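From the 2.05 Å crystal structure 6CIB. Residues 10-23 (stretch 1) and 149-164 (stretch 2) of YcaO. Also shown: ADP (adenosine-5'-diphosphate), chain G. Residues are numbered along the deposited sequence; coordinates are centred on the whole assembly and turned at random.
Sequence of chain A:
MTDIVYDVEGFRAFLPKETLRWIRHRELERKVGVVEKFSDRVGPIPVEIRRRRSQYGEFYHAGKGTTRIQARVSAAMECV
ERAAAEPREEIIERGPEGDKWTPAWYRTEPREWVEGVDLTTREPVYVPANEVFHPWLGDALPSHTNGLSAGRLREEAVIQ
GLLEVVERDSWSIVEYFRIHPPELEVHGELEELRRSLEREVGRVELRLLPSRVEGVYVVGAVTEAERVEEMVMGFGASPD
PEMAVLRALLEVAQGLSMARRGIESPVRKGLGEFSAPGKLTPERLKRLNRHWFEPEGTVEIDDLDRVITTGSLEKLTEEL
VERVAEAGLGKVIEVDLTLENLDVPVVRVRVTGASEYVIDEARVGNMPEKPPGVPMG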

# COMPACT_ATOMS: atom_id res chain seq x y z
N GLY A 10 11.49 -0.23 2.29
CA GLY A 10 11.21 0.34 0.96
C GLY A 10 12.50 0.89 0.35
O GLY A 10 13.55 0.83 0.99
N PHE A 11 12.40 1.41 -0.87
CA PHE A 11 13.56 1.92 -1.62
C PHE A 11 13.71 3.43 -1.42
O PHE A 11 12.88 4.22 -1.88
CB PHE A 11 13.44 1.57 -3.10
CG PHE A 11 13.26 0.11 -3.37
CD1 PHE A 11 14.36 -0.76 -3.39
CD2 PHE A 11 11.98 -0.42 -3.59
CE1 PHE A 11 14.19 -2.12 -3.62
CE2 PHE A 11 11.81 -1.77 -3.84
CZ PHE A 11 12.91 -2.62 -3.85
N ARG A 12 14.77 3.81 -0.72
CA ARG A 12 14.93 5.17 -0.22
C ARG A 12 16.28 5.79 -0.56
O ARG A 12 17.31 5.11 -0.54
CB ARG A 12 14.69 5.21 1.30
CG ARG A 12 13.34 4.66 1.79
CD ARG A 12 12.16 5.47 1.26
NE ARG A 12 10.87 4.83 1.55
CZ ARG A 12 9.68 5.33 1.23
NH1 ARG A 12 9.57 6.51 0.62
NH2 ARG A 12 8.58 4.66 1.54
N ALA A 13 16.26 7.08 -0.85
CA ALA A 13 17.46 7.85 -1.22
C ALA A 13 18.17 8.43 0.00
O ALA A 13 19.26 9.01 -0.12
CB ALA A 13 17.08 8.95 -2.20
N PHE A 14 17.56 8.27 1.18
CA PHE A 14 18.09 8.77 2.45
C PHE A 14 17.95 7.69 3.52
O PHE A 14 17.05 6.84 3.46
CB PHE A 14 17.35 10.05 2.88
CG PHE A 14 17.46 11.18 1.89
CD1 PHE A 14 16.54 11.29 0.84
CD2 PHE A 14 18.49 12.11 1.98
CE1 PHE A 14 16.65 12.32 -0.10
CE2 PHE A 14 18.60 13.14 1.05
CZ PHE A 14 17.68 13.24 0.00
N LEU A 15 18.86 7.72 4.49
CA LEU A 15 18.74 6.89 5.69
C LEU A 15 17.58 7.42 6.54
O LEU A 15 17.39 8.63 6.63
CB LEU A 15 20.04 6.87 6.49
CG LEU A 15 21.30 6.30 5.80
CD1 LEU A 15 22.52 6.48 6.70
CD2 LEU A 15 21.14 4.83 5.39
N PRO A 16 16.77 6.50 7.14
CA PRO A 16 15.64 6.92 7.99
C PRO A 16 16.00 7.93 9.08
O PRO A 16 15.20 8.83 9.35
CB PRO A 16 15.16 5.59 8.58
CG PRO A 16 15.41 4.63 7.47
CD PRO A 16 16.75 5.05 6.91
N LYS A 17 17.17 7.78 9.70
CA LYS A 17 17.63 8.75 10.71
C LYS A 17 17.73 10.18 10.15
O LYS A 17 17.35 11.12 10.84
CB LYS A 17 18.95 8.30 11.37
CG LYS A 17 20.17 8.29 10.46
CD LYS A 17 21.41 7.82 11.20
CE LYS A 17 22.61 7.82 10.27
NZ LYS A 17 23.83 7.45 11.04
N GLU A 18 18.20 10.31 8.91
CA GLU A 18 18.28 11.59 8.20
C GLU A 18 16.88 12.16 7.95
O GLU A 18 16.62 13.33 8.21
CB GLU A 18 19.04 11.43 6.88
CG GLU A 18 20.55 11.49 7.04
CD GLU A 18 21.32 10.48 6.19
OE1 GLU A 18 20.96 10.20 5.01
OE2 GLU A 18 22.32 9.95 6.73
N THR A 19 15.99 11.30 7.45
CA THR A 19 14.61 11.68 7.16
C THR A 19 13.84 12.10 8.41
O THR A 19 13.10 13.07 8.36
CB THR A 19 13.89 10.55 6.37
OG1 THR A 19 14.62 10.34 5.16
CG2 THR A 19 12.44 10.93 6.02
N LEU A 20 14.05 11.40 9.52
CA LEU A 20 13.41 11.78 10.79
C LEU A 20 13.87 13.18 11.24
O LEU A 20 13.04 14.00 11.66
CB LEU A 20 13.64 10.74 11.89
CG LEU A 20 12.84 10.89 13.20
CD1 LEU A 20 11.35 11.16 12.99
CD2 LEU A 20 13.03 9.69 14.11
N ARG A 21 15.17 13.43 11.13
CA ARG A 21 15.75 14.72 11.50
C ARG A 21 15.12 15.83 10.66
O ARG A 21 14.76 16.89 11.19
CB ARG A 21 17.28 14.67 11.34
CG ARG A 21 18.04 15.91 11.76
CD ARG A 21 19.53 15.64 12.00
NE ARG A 21 20.16 14.88 10.92
CZ ARG A 21 20.79 13.71 11.05
NH1 ARG A 21 20.92 13.13 12.24
NH2 ARG A 21 21.31 13.14 9.98
N TRP A 22 14.95 15.55 9.37
CA TRP A 22 14.33 16.43 8.39
C TRP A 22 12.83 16.67 8.67
O TRP A 22 12.37 17.82 8.61
CB TRP A 22 14.57 15.83 7.00
CG TRP A 22 13.95 16.50 5.81
CD1 TRP A 22 14.47 17.52 5.06
CD2 TRP A 22 12.71 16.14 5.18
NE1 TRP A 22 13.62 17.84 4.02
CE2 TRP A 22 12.54 17.01 4.07
CE3 TRP A 22 11.72 15.18 5.45
CZ2 TRP A 22 11.41 16.94 3.24
CZ3 TRP A 22 10.59 15.12 4.62
CH2 TRP A 22 10.45 16.00 3.53
N ILE A 23 12.08 15.60 8.98
CA ILE A 23 10.66 15.70 9.39
C ILE A 23 10.50 16.63 10.60
O ILE A 23 9.62 17.49 10.63
CB ILE A 23 10.03 14.30 9.66
CG1 ILE A 23 9.79 13.53 8.34
CG2 ILE A 23 8.73 14.40 10.46
CD1 ILE A 23 9.62 12.03 8.50
N SER A 149 1.04 7.75 -1.91
CA SER A 149 2.34 7.62 -1.24
C SER A 149 3.10 8.93 -1.16
O SER A 149 3.03 9.76 -2.07
CB SER A 149 3.23 6.56 -1.92
OG SER A 149 2.59 5.28 -1.91
N ALA A 150 3.85 9.08 -0.08
CA ALA A 150 4.78 10.19 0.12
C ALA A 150 6.21 9.65 0.06
O ALA A 150 6.44 8.45 0.23
CB ALA A 150 4.51 10.86 1.45
N GLY A 151 7.16 10.54 -0.22
CA GLY A 151 8.58 10.22 -0.14
C GLY A 151 9.43 11.47 -0.01
O GLY A 151 8.91 12.59 -0.02
N ARG A 152 10.74 11.29 0.12
CA ARG A 152 11.67 12.41 0.06
C ARG A 152 11.81 12.90 -1.39
O ARG A 152 12.07 14.08 -1.63
CB ARG A 152 13.04 12.03 0.62
CG ARG A 152 13.09 11.79 2.12
CD ARG A 152 13.03 13.06 2.95
NE ARG A 152 14.12 14.00 2.69
CZ ARG A 152 15.31 14.00 3.28
NH1 ARG A 152 15.63 13.08 4.19
NH2 ARG A 152 16.20 14.92 2.95
N LEU A 153 11.63 11.97 -2.33
CA LEU A 153 11.65 12.28 -3.76
C LEU A 153 10.42 11.70 -4.41
O LEU A 153 9.85 10.72 -3.91
CB LEU A 153 12.91 11.71 -4.43
CG LEU A 153 14.30 12.13 -3.92
CD1 LEU A 153 15.37 11.34 -4.64
CD2 LEU A 153 14.57 13.62 -4.10
N ARG A 154 10.02 12.29 -5.53
CA ARG A 154 8.85 11.82 -6.26
C ARG A 154 9.00 10.36 -6.69
O ARG A 154 8.03 9.61 -6.63
CB ARG A 154 8.47 12.80 -7.39
CG ARG A 154 9.00 12.53 -8.79
CD ARG A 154 7.90 11.96 -9.67
NE ARG A 154 8.26 11.96 -11.09
CZ ARG A 154 8.38 10.88 -11.87
NH1 ARG A 154 8.16 9.66 -11.41
NH2 ARG A 154 8.72 11.03 -13.14
N GLU A 155 10.23 9.95 -7.05
CA GLU A 155 10.51 8.55 -7.44
C GLU A 155 10.22 7.56 -6.31
O GLU A 155 9.63 6.51 -6.57
CB GLU A 155 11.96 8.37 -7.92
CG GLU A 155 12.24 8.94 -9.31
CD GLU A 155 12.61 10.41 -9.29
OE1 GLU A 155 12.52 11.07 -8.22
OE2 GLU A 155 13.01 10.92 -10.35
N GLU A 156 10.61 7.92 -5.08
CA GLU A 156 10.29 7.12 -3.88
C GLU A 156 8.80 6.86 -3.76
O GLU A 156 8.37 5.73 -3.55
CB GLU A 156 10.75 7.84 -2.62
CG GLU A 156 12.22 7.74 -2.28
CD GLU A 156 12.53 8.30 -0.91
OE1 GLU A 156 13.71 8.32 -0.53
OE2 GLU A 156 11.58 8.73 -0.20
N ALA A 157 8.02 7.94 -3.88
CA ALA A 157 6.56 7.90 -3.79
C ALA A 157 5.93 7.12 -4.95
O ALA A 157 5.00 6.34 -4.73
CB ALA A 157 6.01 9.32 -3.71
N VAL A 158 6.43 7.33 -6.17
CA VAL A 158 5.95 6.57 -7.34
C VAL A 158 6.17 5.07 -7.17
O VAL A 158 5.23 4.28 -7.36
CB VAL A 158 6.53 7.09 -8.68
CG1 VAL A 158 6.11 6.20 -9.85
CG2 VAL A 158 6.04 8.51 -8.94
N ILE A 159 7.38 4.67 -6.80
CA ILE A 159 7.71 3.26 -6.54
C ILE A 159 6.75 2.66 -5.49
O ILE A 159 6.15 1.62 -5.73
CB ILE A 159 9.19 3.06 -6.12
CG1 ILE A 159 10.13 3.36 -7.30
CG2 ILE A 159 9.44 1.65 -5.57
CD1 ILE A 159 11.55 3.71 -6.90
N GLN A 160 6.63 3.35 -4.34
CA GLN A 160 5.78 2.90 -3.24
C GLN A 160 4.31 2.77 -3.66
O GLN A 160 3.68 1.74 -3.40
CB GLN A 160 5.93 3.84 -2.03
CG GLN A 160 5.26 3.36 -0.74
CD GLN A 160 6.11 2.37 0.04
OE1 GLN A 160 7.22 2.02 -0.36
NE2 GLN A 160 5.59 1.92 1.19
N GLY A 161 3.78 3.82 -4.29
CA GLY A 161 2.39 3.83 -4.78
C GLY A 161 2.07 2.75 -5.79
O GLY A 161 1.00 2.14 -5.73
N LEU A 162 3.00 2.51 -6.72
CA LEU A 162 2.83 1.50 -7.77
C LEU A 162 2.88 0.08 -7.22
O LEU A 162 2.03 -0.75 -7.57
CB LEU A 162 3.89 1.68 -8.85
CG LEU A 162 3.74 0.96 -10.19
CD1 LEU A 162 2.44 1.35 -10.89
CD2 LEU A 162 4.94 1.27 -11.07
N LEU A 163 3.86 -0.20 -6.36
CA LEU A 163 3.94 -1.47 -5.64
C LEU A 163 2.67 -1.76 -4.84
O LEU A 163 2.19 -2.89 -4.86
CB LEU A 163 5.20 -1.55 -4.77
CG LEU A 163 6.54 -1.69 -5.55
CD1 LEU A 163 7.73 -1.66 -4.60
CD2 LEU A 163 6.59 -2.95 -6.42
N GLU A 164 2.12 -0.75 -4.16
CA GLU A 164 0.85 -0.89 -3.45
C GLU A 164 -0.30 -1.30 -4.38
O GLU A 164 -1.09 -2.19 -4.03
CB GLU A 164 0.51 0.41 -2.71
CG GLU A 164 -0.75 0.35 -1.87
CD GLU A 164 -0.88 1.57 -1.00
OE1 GLU A 164 -1.57 2.52 -1.41
OE2 GLU A 164 -0.23 1.60 0.07
PB ADP G . 2.94 1.69 3.43
O1B ADP G . 3.24 2.64 2.29
O2B ADP G . 2.75 0.24 3.01
O3B ADP G . 1.90 2.18 4.42
PA ADP G . 4.96 2.49 5.35
O1A ADP G . 6.41 2.09 5.37
O2A ADP G . 4.19 2.27 6.63
O3A ADP G . 4.36 1.58 4.19
O5' ADP G . 4.87 4.02 4.88
C5' ADP G . 3.81 4.95 5.17
C4' ADP G . 4.03 6.23 4.35
O4' ADP G . 5.30 6.82 4.69
C3' ADP G . 4.09 6.00 2.84
O3' ADP G . 3.63 7.17 2.14
C2' ADP G . 5.58 5.82 2.57
O2' ADP G . 5.93 6.09 1.22
C1' ADP G . 6.19 6.81 3.56
N9 ADP G . 7.54 6.41 4.03
C8 ADP G . 7.83 5.30 4.74
N7 ADP G . 9.15 5.23 5.01
C5 ADP G . 9.73 6.32 4.49
C6 ADP G . 11.11 6.85 4.43
N6 ADP G . 12.13 6.18 5.01
N1 ADP G . 11.30 8.03 3.77
C2 ADP G . 10.28 8.71 3.19
N3 ADP G . 9.00 8.28 3.21
C4 ADP G . 8.67 7.11 3.84
O HOH W 1 9.56 1.50 -1.83
O HOH W 2 10.24 3.93 -2.62
O HOH W 3 8.14 2.02 3.16

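The contact buries 717 Å² summed over both stretches, and its most prominent bump is Arg-152, of which 164 Å² is covered by stretch 1. Three successive m rotamers curl this chain into the hollow between Phe-14 and Trp-22, and its guanidinium fills the slot with a ring over each of its opposite faces. The planes are nearly parallel to it, at 16° for Phe-14 and 11° for Trp-22, and Arg-152 CZ sits 3.7 Å from the Phe-14 ring centroid and 3.9 Å from the centroid of the Trp-22 five-membered ring, 7° and 12° off the respective normals. These values support cation-pi stacking on both sides. The aliphatic part is used too: Arg-152 CD lies 3.6 Å from the centroid of the Trp-22 six-membered ring, over its face. With the faces covered, the edge remains free for polar contact, and Arg-152 NH1 donates to Thr-19 OG1 at 3.1 Å. A flat, charged group with donors around its rim suits this slot well.

Glu-156 is the second bump. Its CA-to-CB bond points toward stretch 1, a t chi2 (-171°) carries the carboxylate to the loop, and chi3 (-177°) sets the turn of its two oxygens. Glu-156 OE1 accepts from Ala-13 N at 2.9 Å and a nearly straight 172°. Glu-156 OE2 takes Arg-12 NH1 at 3.1 Å, a hydrogen bond within a salt bridge, and also accepts from Arg-152 N at 2.7 Å, so the carboxylate ties the loop before its own helix to the opposing stretch. The backbones approach closely here, with Arg-12 CA and Glu-156 CA 6.2 Å apart.

Apolar surfaces close the gaps around these charges. The small Ala-13 leaves room for Leu-153, with Ala-13 CB 3.8 Å from Leu-153 CD1. Phe-11 lies along the helix of stretch 2: its CD2 is 3.8 Å from Ile-159 CG2, and its CE2 is 4.2 Å from Leu-163 CD1, which meets the ring at its edge. Ile-159 and Leu-163 are one helical turn apart and both point toward stretch 1, so one aromatic side chain spans the pair.

Where protein surfaces do not meet directly, water and nucleotide fill in. Water 1 links Phe-11 N to Gln-160 OE1 (3.0 and 2.8 Å), and water 2 donates to Phe-11 O and Glu-156 O, each at 2.8 Å. ADP joins both stretches through its ribose: Arg-12 NH2 donates to ADP O2' at 3.0 Å, which in turn donates to Ala-150 O at 2.6 Å, while ADP N3 lies over one face of the Arg-12 guanidinium.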